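Putative aspartyl-tRNA synthetase (Leishmania major, PDB 6OD8) probably catalyses the ATP-dependent attachment of L-aspartate to tRNA(Asp), as a class-II aminoacyl-tRNA synthetase, releasing AMP and diphosphate. Local coordinates at the interface of chains A and B. Coordinates in Å, arbitrary orientation; residue numbers count along the deposited sequence, not the author numbering. Chains: chain A/B, Putative aspartyl-tRNA synthetase.

Contact 1: the interface of chains A and B. Residues chain A 232, 242, 244; chain B 225, 228, 232, 293, 530.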
loop_
_atom_site.group_PDB
_atom_site.type_symbol
_atom_site.label_atom_id
_atom_site.label_comp_id
_atom_site.label_asym_id
_atom_site.label_seq_id
_atom_site.Cartn_x
_atom_site.Cartn_y
_atom_site.Cartn_z
ATOM N N ARG A 232 -3.231 7.577 -0.001
ATOM C CA ARG A 232 -4.026 6.763 -0.920
ATOM C C ARG A 232 -5.441 7.310 -1.080
ATOM O O ARG A 232 -5.994 7.324 -2.189
ATOM C CB ARG A 232 -4.084 5.318 -0.437
ATOM C CG ARG A 232 -2.777 4.548 -0.505
ATOM C CD ARG A 232 -3.057 3.074 -0.211
ATOM N NE ARG A 232 -3.824 2.936 1.028
ATOM C CZ ARG A 232 -3.289 2.898 2.245
ATOM N NH1 ARG A 232 -1.969 2.954 2.395
ATOM N NH2 ARG A 232 -4.072 2.771 3.317
ATOM N N GLU A 242 -4.076 2.208 -8.346
ATOM C CA GLU A 242 -2.906 1.680 -7.651
ATOM C C GLU A 242 -2.204 0.648 -8.527
ATOM O O GLU A 242 -2.851 -0.220 -9.130
ATOM C CB GLU A 242 -3.302 1.057 -6.306
ATOM C CG GLU A 242 -2.108 0.483 -5.579
ATOM C CD GLU A 242 -2.401 0.068 -4.140
ATOM O OE1 GLU A 242 -3.559 0.171 -3.688
ATOM O OE2 GLU A 242 -1.452 -0.376 -3.466
ATOM N N HIS A 244 1.402 -2.052 -8.838
ATOM C CA HIS A 244 2.442 -2.800 -8.144
ATOM C C HIS A 244 3.446 -3.222 -9.200
ATOM O O HIS A 244 3.132 -4.052 -10.058
ATOM C CB HIS A 244 1.843 -4.010 -7.409
ATOM C CG HIS A 244 1.021 -3.614 -6.221
ATOM N ND1 HIS A 244 -0.352 -3.497 -6.262
ATOM C CD2 HIS A 244 1.392 -3.247 -4.976
ATOM C CE1 HIS A 244 -0.791 -3.099 -5.081
ATOM N NE2 HIS A 244 0.246 -2.932 -4.286
ATOM N N SER B 225 -6.451 -3.138 -8.589
ATOM C CA SER B 225 -6.398 -1.952 -7.742
ATOM C C SER B 225 -7.574 -1.925 -6.775
ATOM O O SER B 225 -7.412 -1.552 -5.610
ATOM C CB SER B 225 -6.396 -0.679 -8.605
ATOM O OG SER B 225 -6.372 0.481 -7.775
ATOM N N CYS B 228 -6.988 -4.288 -3.740
ATOM C CA CYS B 228 -6.146 -3.619 -2.747
ATOM C C CYS B 228 -6.936 -2.589 -1.956
ATOM O O CYS B 228 -6.781 -2.476 -0.733
ATOM C CB CYS B 228 -4.970 -2.920 -3.424
ATOM S SG CYS B 228 -3.721 -4.054 -4.044
ATOM N N ARG B 232 -7.808 -2.879 2.163
ATOM C CA ARG B 232 -7.362 -1.898 3.156
ATOM C C ARG B 232 -8.541 -1.217 3.835
ATOM O O ARG B 232 -8.518 -0.982 5.051
ATOM C CB ARG B 232 -6.465 -0.827 2.519
ATOM C CG ARG B 232 -5.138 -1.326 1.930
ATOM C CD ARG B 232 -4.159 -0.144 1.800
ATOM N NE ARG B 232 -2.910 -0.462 1.103
ATOM C CZ ARG B 232 -2.789 -0.545 -0.223
ATOM N NH1 ARG B 232 -3.839 -0.351 -1.002
ATOM N NH2 ARG B 232 -1.618 -0.837 -0.767
ATOM N N VAL B 293 0.672 -4.416 2.870
ATOM C CA VAL B 293 0.555 -4.695 1.448
ATOM C C VAL B 293 1.928 -4.436 0.865
ATOM O O VAL B 293 2.419 -3.304 0.925
ATOM C CB VAL B 293 -0.511 -3.807 0.779
ATOM C CG1 VAL B 293 -0.582 -4.088 -0.747
ATOM C CG2 VAL B 293 -1.890 -4.019 1.453
ATOM N N LEU B 530 -2.052 -11.239 -3.949
ATOM C CA LEU B 530 -2.957 -10.338 -4.666
ATOM C C LEU B 530 -3.227 -10.811 -6.098
ATOM O O LEU B 530 -4.373 -10.817 -6.553
ATOM C CB LEU B 530 -2.366 -8.926 -4.684
ATOM C CG LEU B 530 -3.068 -7.964 -5.625
ATOM C CD1 LEU B 530 -4.449 -7.615 -5.038
ATOM C CD2 LEU B 530 -2.190 -6.722 -5.782
#

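Contact 2: the interface of chains A and B. Residues chain A 64, 66; chain B 463-464, 471.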
loop_
_atom_site.group_PDB
_atom_site.type_symbol
_atom_site.label_atom_id
_atom_site.label_comp_id
_atom_site.label_asym_id
_atom_site.label_seq_id
_atom_site.Cartn_x
_atom_site.Cartn_y
_atom_site.Cartn_z
ATOM N N GLN A 64 -5.060 -21.349 23.797
ATOM C CA GLN A 64 -4.796 -22.350 22.766
ATOM C C GLN A 64 -6.063 -22.731 21.996
ATOM O O GLN A 64 -6.176 -23.865 21.525
ATOM C CB GLN A 64 -4.136 -23.592 23.395
ATOM C CG GLN A 64 -3.302 -24.456 22.438
ATOM C CD GLN A 64 -2.594 -25.633 23.108
ATOM O OE1 GLN A 64 -2.574 -25.763 24.341
ATOM N NE2 GLN A 64 -1.982 -26.482 22.296
ATOM N N THR A 66 -9.245 -23.263 22.798
ATOM C CA THR A 66 -10.121 -24.267 23.395
ATOM C C THR A 66 -11.504 -23.715 23.724
ATOM O O THR A 66 -12.413 -24.501 24.015
ATOM C CB THR A 66 -9.470 -24.845 24.662
ATOM O OG1 THR A 66 -9.307 -23.809 25.631
ATOM C CG2 THR A 66 -8.106 -25.431 24.349
ATOM N N CYS B 463 -3.099 -28.140 18.166
ATOM C CA CYS B 463 -4.346 -28.293 18.911
ATOM C C CYS B 463 -4.053 -28.919 20.262
ATOM O O CYS B 463 -3.236 -29.836 20.358
ATOM C CB CYS B 463 -5.333 -29.185 18.154
ATOM S SG CYS B 463 -5.826 -28.514 16.560
ATOM N N LYS B 464 -4.734 -28.427 21.310
ATOM C CA LYS B 464 -4.466 -28.932 22.659
ATOM C C LYS B 464 -4.902 -30.383 22.811
ATOM O O LYS B 464 -4.254 -31.160 23.520
ATOM C CB LYS B 464 -5.166 -28.065 23.703
ATOM C CG LYS B 464 -4.987 -28.563 25.142
ATOM C CD LYS B 464 -5.397 -27.491 26.129
ATOM C CE LYS B 464 -5.312 -27.995 27.559
ATOM N NZ LYS B 464 -6.295 -29.097 27.791
ATOM N N ASN B 471 -4.140 -25.315 15.015
ATOM C CA ASN B 471 -5.142 -24.255 15.104
ATOM C C ASN B 471 -5.019 -23.370 13.865
ATOM O O ASN B 471 -4.581 -22.215 13.920
ATOM C CB ASN B 471 -4.949 -23.469 16.397
ATOM C CG ASN B 471 -5.374 -24.256 17.630
ATOM O OD1 ASN B 471 -6.158 -25.195 17.537
ATOM N ND2 ASN B 471 -4.850 -23.881 18.790
HETATM O O HOH W 1 -6.669 -26.393 20.743
#

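Contact 3: the interface of chains A and B. Residues chain A 224, 228, 232, 293, 312, 530; chain B 242, 244.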
loop_
_atom_site.group_PDB
_atom_site.type_symbol
_atom_site.label_atom_id
_atom_site.label_comp_id
_atom_site.label_asym_id
_atom_site.label_seq_id
_atom_site.Cartn_x
_atom_site.Cartn_y
_atom_site.Cartn_z
ATOM N N GLN A 224 2.475 7.222 10.998
ATOM C CA GLN A 224 2.967 6.711 9.725
ATOM C C GLN A 224 1.860 5.994 8.955
ATOM O O GLN A 224 1.707 6.181 7.737
ATOM C CB GLN A 224 4.155 5.772 9.955
ATOM C CG GLN A 224 4.973 5.494 8.667
ATOM C CD GLN A 224 5.603 4.104 8.672
ATOM O OE1 GLN A 224 4.928 3.108 8.417
ATOM N NE2 GLN A 224 6.880 4.036 8.990
ATOM N N CYS A 228 0.123 7.050 5.055
ATOM C CA CYS A 228 -0.231 6.142 3.955
ATOM C C CYS A 228 -1.721 6.204 3.642
ATOM O O CYS A 228 -2.128 6.286 2.478
ATOM C CB CYS A 228 0.166 4.696 4.305
ATOM S SG CYS A 228 1.957 4.427 4.379
ATOM N N ARG A 232 -3.231 7.577 -0.001
ATOM C CA ARG A 232 -4.026 6.763 -0.920
ATOM C C ARG A 232 -5.441 7.310 -1.080
ATOM O O ARG A 232 -5.994 7.324 -2.189
ATOM C CB ARG A 232 -4.084 5.318 -0.437
ATOM C CG ARG A 232 -2.777 4.548 -0.505
ATOM C CD ARG A 232 -3.057 3.074 -0.211
ATOM N NE ARG A 232 -3.824 2.936 1.028
ATOM C CZ ARG A 232 -3.289 2.898 2.245
ATOM N NH1 ARG A 232 -1.969 2.954 2.395
ATOM N NH2 ARG A 232 -4.072 2.771 3.317
ATOM N N VAL A 293 2.668 2.410 -3.544
ATOM C CA VAL A 293 3.228 2.485 -2.198
ATOM C C VAL A 293 4.032 1.211 -2.011
ATOM O O VAL A 293 3.465 0.120 -2.055
ATOM C CB VAL A 293 2.141 2.601 -1.115
ATOM C CG1 VAL A 293 2.784 2.639 0.299
ATOM C CG2 VAL A 293 1.265 3.814 -1.345
ATOM N N VAL A 312 10.357 3.321 2.184
ATOM C CA VAL A 312 9.058 3.175 1.540
ATOM C C VAL A 312 8.801 4.417 0.710
ATOM O O VAL A 312 8.879 5.544 1.224
ATOM C CB VAL A 312 7.911 2.976 2.551
ATOM C CG1 VAL A 312 6.567 2.969 1.799
ATOM C CG2 VAL A 312 8.122 1.690 3.393
ATOM N N LEU A 530 8.320 7.919 2.724
ATOM C CA LEU A 530 7.321 7.874 3.793
ATOM C C LEU A 530 7.944 8.178 5.156
ATOM O O LEU A 530 7.443 9.026 5.902
ATOM C CB LEU A 530 6.645 6.495 3.810
ATOM C CG LEU A 530 5.809 6.202 5.070
ATOM C CD1 LEU A 530 4.612 7.104 5.104
ATOM C CD2 LEU A 530 5.386 4.712 5.091
ATOM N N GLU B 242 -1.731 0.021 9.449
ATOM C CA GLU B 242 -0.819 -0.388 8.378
ATOM C C GLU B 242 0.636 -0.375 8.853
ATOM O O GLU B 242 1.083 0.583 9.497
ATOM C CB GLU B 242 -0.968 0.545 7.164
ATOM C CG GLU B 242 -0.062 0.060 5.997
ATOM C CD GLU B 242 -0.342 0.758 4.678
ATOM O OE1 GLU B 242 -1.202 1.657 4.637
ATOM O OE2 GLU B 242 0.325 0.424 3.676
ATOM N N HIS B 244 4.887 -1.223 7.572
ATOM C CA HIS B 244 5.848 -1.470 6.496
ATOM C C HIS B 244 7.071 -2.099 7.130
ATOM O O HIS B 244 7.756 -1.463 7.933
ATOM C CB HIS B 244 6.197 -0.175 5.753
ATOM C CG HIS B 244 5.057 0.320 4.923
ATOM N ND1 HIS B 244 4.115 1.208 5.404
ATOM C CD2 HIS B 244 4.643 -0.042 3.692
ATOM C CE1 HIS B 244 3.198 1.413 4.475
ATOM N NE2 HIS B 244 3.498 0.667 3.425
HETATM O O HOH W 2 8.273 1.353 8.681
HETATM O O HOH W 3 5.288 0.769 9.700
HETATM O O HOH W 4 2.297 2.604 7.697
#

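Contact 4: the interface of chains A and B. Residues chain A 548-549, 551, 558; chain B 246, 278, 281-282.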
loop_
_atom_site.group_PDB
_atom_site.type_symbol
_atom_site.label_atom_id
_atom_site.label_comp_id
_atom_site.label_asym_id
_atom_site.label_seq_id
_atom_site.Cartn_x
_atom_site.Cartn_y
_atom_site.Cartn_z
ATOM N N LEU A 548 10.102 1.138 11.062
ATOM C CA LEU A 548 9.770 0.145 12.079
ATOM C C LEU A 548 10.975 -0.723 12.433
ATOM O O LEU A 548 11.311 -0.886 13.609
ATOM C CB LEU A 548 8.598 -0.702 11.571
ATOM C CG LEU A 548 7.557 -1.353 12.452
ATOM C CD1 LEU A 548 7.069 -0.416 13.543
ATOM C CD2 LEU A 548 6.385 -1.858 11.551
ATOM N N PHE A 549 11.628 -1.312 11.432
ATOM C CA PHE A 549 12.820 -2.136 11.643
ATOM C C PHE A 549 13.859 -1.616 10.662
ATOM O O PHE A 549 13.938 -2.099 9.523
ATOM C CB PHE A 549 12.525 -3.620 11.408
ATOM C CG PHE A 549 11.484 -4.173 12.340
ATOM C CD1 PHE A 549 11.832 -4.534 13.645
ATOM C CD2 PHE A 549 10.155 -4.297 11.925
ATOM C CE1 PHE A 549 10.861 -5.043 14.531
ATOM C CE2 PHE A 549 9.171 -4.806 12.796
ATOM C CZ PHE A 549 9.522 -5.175 14.092
ATOM N N ARG A 551 16.854 -0.232 8.173
ATOM C CA ARG A 551 17.947 -0.806 7.407
ATOM C C ARG A 551 18.927 0.316 7.091
ATOM O O ARG A 551 18.522 1.350 6.562
ATOM C CB ARG A 551 17.443 -1.428 6.097
ATOM C CG ARG A 551 16.560 -2.681 6.279
ATOM C CD ARG A 551 17.465 -3.823 6.770
ATOM N NE ARG A 551 16.729 -5.044 7.104
ATOM C CZ ARG A 551 16.300 -5.354 8.325
ATOM N NH1 ARG A 551 16.508 -4.530 9.352
ATOM N NH2 ARG A 551 15.640 -6.487 8.509
ATOM N N PRO A 558 16.919 -6.181 13.828
ATOM C CA PRO A 558 16.056 -7.356 13.610
ATOM C C PRO A 558 15.481 -7.353 12.188
ATOM O O PRO A 558 14.997 -8.357 11.673
ATOM C CB PRO A 558 14.934 -7.180 14.647
ATOM C CG PRO A 558 15.529 -6.308 15.722
ATOM C CD PRO A 558 16.521 -5.403 15.021
ATOM O OXT PRO A 558 15.526 -6.321 11.513
ATOM N N PRO B 246 10.725 -4.598 6.656
ATOM C CA PRO B 246 11.795 -4.668 5.654
ATOM C C PRO B 246 11.725 -5.910 4.787
ATOM O O PRO B 246 11.380 -7.008 5.243
ATOM C CB PRO B 246 13.079 -4.661 6.495
ATOM C CG PRO B 246 12.663 -5.173 7.829
ATOM C CD PRO B 246 11.234 -4.802 8.032
ATOM N N TYR B 278 7.915 -10.270 11.017
ATOM C CA TYR B 278 7.776 -8.895 11.492
ATOM C C TYR B 278 6.356 -8.577 11.928
ATOM O O TYR B 278 6.158 -7.802 12.872
ATOM C CB TYR B 278 8.197 -7.908 10.419
ATOM C CG TYR B 278 9.670 -8.045 10.175
ATOM C CD1 TYR B 278 10.583 -7.670 11.161
ATOM C CD2 TYR B 278 10.149 -8.597 8.993
ATOM C CE1 TYR B 278 11.965 -7.818 10.960
ATOM C CE2 TYR B 278 11.525 -8.754 8.779
ATOM C CZ TYR B 278 12.417 -8.376 9.771
ATOM O OH TYR B 278 13.755 -8.548 9.556
ATOM N N MET B 281 6.161 -9.721 15.369
ATOM C CA MET B 281 6.976 -8.961 16.311
ATOM C C MET B 281 6.314 -7.634 16.672
ATOM O O MET B 281 6.396 -7.194 17.827
ATOM C CB MET B 281 8.381 -8.749 15.730
ATOM C CG MET B 281 9.120 -10.101 15.561
ATOM S SD MET B 281 10.550 -10.010 14.451
ATOM C CE MET B 281 11.606 -9.150 15.558
ATOM N N VAL B 282 5.624 -6.995 15.709
ATOM C CA VAL B 282 5.032 -5.687 15.986
ATOM C C VAL B 282 3.897 -5.807 16.996
ATOM O O VAL B 282 3.685 -4.900 17.812
ATOM C CB VAL B 282 4.575 -4.997 14.679
ATOM C CG1 VAL B 282 3.993 -3.615 14.970
ATOM C CG2 VAL B 282 5.753 -4.846 13.738
HETATM O O HOH W 5 16.770 -9.533 9.436
#

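Contact 1: the interface of chains A and B
A:Glu242 meets B:Arg232 because both side chains reach out nearly straight: with chi1 at 179° the glutamate points its CG away from the backbone N, and the arginine chain is extended from CG to NE. They approach from opposite directions, with carboxylate and guanidinium nearly coplanar. The result is a textbook end-on, two-pronged salt bridge. NH1 of B:Arg232 donates to OE1 of A:Glu242 at 2.8 Å, and NH2 of B:Arg232 to OE2 of A:Glu242 at 2.7 Å, each carboxylate oxygen accepting on its syn lone pair. Two bonds in one plane fix the rotation of both groups. At the root of the glutamate, the backbone N of A:Glu242 donates to the hydroxyl OG of B:Ser225 at 2.9 Å. A:Arg232, bent at chi3 (-51°), lays its CD over one face of the B:Arg232 guanidinium, 3.6 Å from CZ of B:Arg232. The two guanidinium planes are only 17° apart, and the carboxylate beside B:Arg232 would be expected to balance positive charge here. CE1 of A:His244 rests on SG of B:Cys228 at 3.3 Å. The glutamate strand and the arginine helix belong to class-II motif 1, and their pairing across the two-fold contributes to holding the dimer together, as motif 1 does in class-II synthetases.

Contact 2: the interface of chains A and B
The backbone of A:Gln64, at phi -145° and psi 31°, turns its carbonyl toward chain B, where ND2 of B:Asn471 donates to O of A:Gln64 at 3.0 Å. The amide comes from above the carbonyl plane, not along a lone pair, and the oxygen is itself tilted from the asparagine amide plane; the bond is also bent, 135° at the hydrogen. The same oxygen is shared with water 1, which lies 2.7 Å from O of A:Gln64 and 2.9 Å from the backbone N of B:Lys464. One carbonyl thus links two separate points of the partner, directly and through solvent. Beyond it, the extended side chain of A:Gln64 runs across B:Lys464 at about a right angle. Its terminal amide packs against the root of the lysine, with CD of A:Gln64 3.6 Å from CB of B:Lys464, a contact of the amide with aliphatic carbon. Farther along the straight part of the lysine chain, the threonine presents its methyl, CG2 of A:Thr66 touching CD of B:Lys464 at 3.8 Å. All the participants are loop residues: A:Gln64 and A:Thr66 come after strand 59-59 and ahead of the short helix 76-78, whereas B:Cys463 and B:Lys464 follow 3-10 helix 453-455 and B:Asn471 immediately precedes strand 472-477 of the class-II synthetase region.

Contact 3: the interface of chains A and B
The imidazole of B:His244 inserts among apolar side chains; chain A hides 82 Å² of the residue. A:Val312 covers one face of the ring with CG1 toward the rim, while its other methyl, CG2, lies 3.6 Å from CB of B:His244. The remaining neighbours meet ring atoms singly: SG of A:Cys228 sits 3.3 Å from CE1 of B:His244, CG1 of A:Val293 comes to NE2, and CD2 of A:Leu530 to ND1 at 3.7 Å. With CG anti to the carbonyl carbon (chi1 -71°), the histidine is swung into this group of side chains. Outward from it the contact turns wet. The side-chain amide of A:Gln224 reaches the histidine through water: its OE1 holds water 4, which also lies 3.2 Å from ND1 of B:His244 and near the carbonyl O of B:Glu242. Water 3 joins the same OE1 to the backbone N of B:His244, and water 2 joins NE2 of A:Gln224 to O of B:His244. On the other flank, NH1 of A:Arg232 donates to OE1 of B:Glu242 at 2.7 Å. This salt bridge is one-pronged, with the planes 49° apart, and the guanidinium lays a face over the carbonyl O of A:Cys228. Helix 215-237, strands 289-297 and 310-319 and the start of motif 3 helix 530-538 all contribute to the receiving surface, while the histidine follows motif 1 strand 241-242 of the partner.

Contact 4: the interface of chains A and B
One face of the A:Phe549 ring receives the CD1 corner of B:Tyr278, which lies 3.5 Å from CD2 of A:Phe549 and is offset toward the rim. The tyrosine ring in turn has CD of B:Pro246 over the centre of one face and the terminal carboxylate carbon of A:Pro558 at its edge. The same proline puts CG over a face of the A:Arg551 guanidinium, 3.3 Å from NH2 of A:Arg551. In the plane of that guanidinium lie OXT of A:Pro558 and the phenol oxygen of B:Tyr278. NH1 and NH2 of A:Arg551 both donate to OXT of A:Pro558, each at 3.0 Å, and NH2 hydrogen-bonds OH of B:Tyr278 at 3.0 Å. The phenol OH of B:Tyr278 donates a hydrogen bond to the other carboxylate oxygen, O of A:Pro558, at 2.5 Å and on a lone pair. Chain A's C-terminus is thus fixed from both chains, and the arginine would be expected to offset its charge. With chi1 at -178°, B:Val282 sets CG2 opposite its carbonyl carbon, and this branch packs 3.5 Å from CE2 of A:Phe549. Helix 276-283 and the motif 1 proline of chain B here meet the C-terminal tail of chain A, just past 3-10 helix 543-546.

Contact 1 and contact 3 are two-fold relatives, their C-alpha centres about 11 Å apart and sharing A:Arg232. The symmetry is imperfect: B:Arg232 grips the partner's glutamate with two nitrogens, A:Arg232 with one. Contact 4 lies about 14 Å from contact 3 and extends the same motif 1 segment of chain B, from strand 241-242 to its proline. Contact 2 stands apart, 28 to 35 Å from the others, where an N-terminal loop reaches the partner. A core of motif 1 pairings thus joins the catalytic regions of the dimer, while the smaller, outlying contact 2 ties a distant segment across.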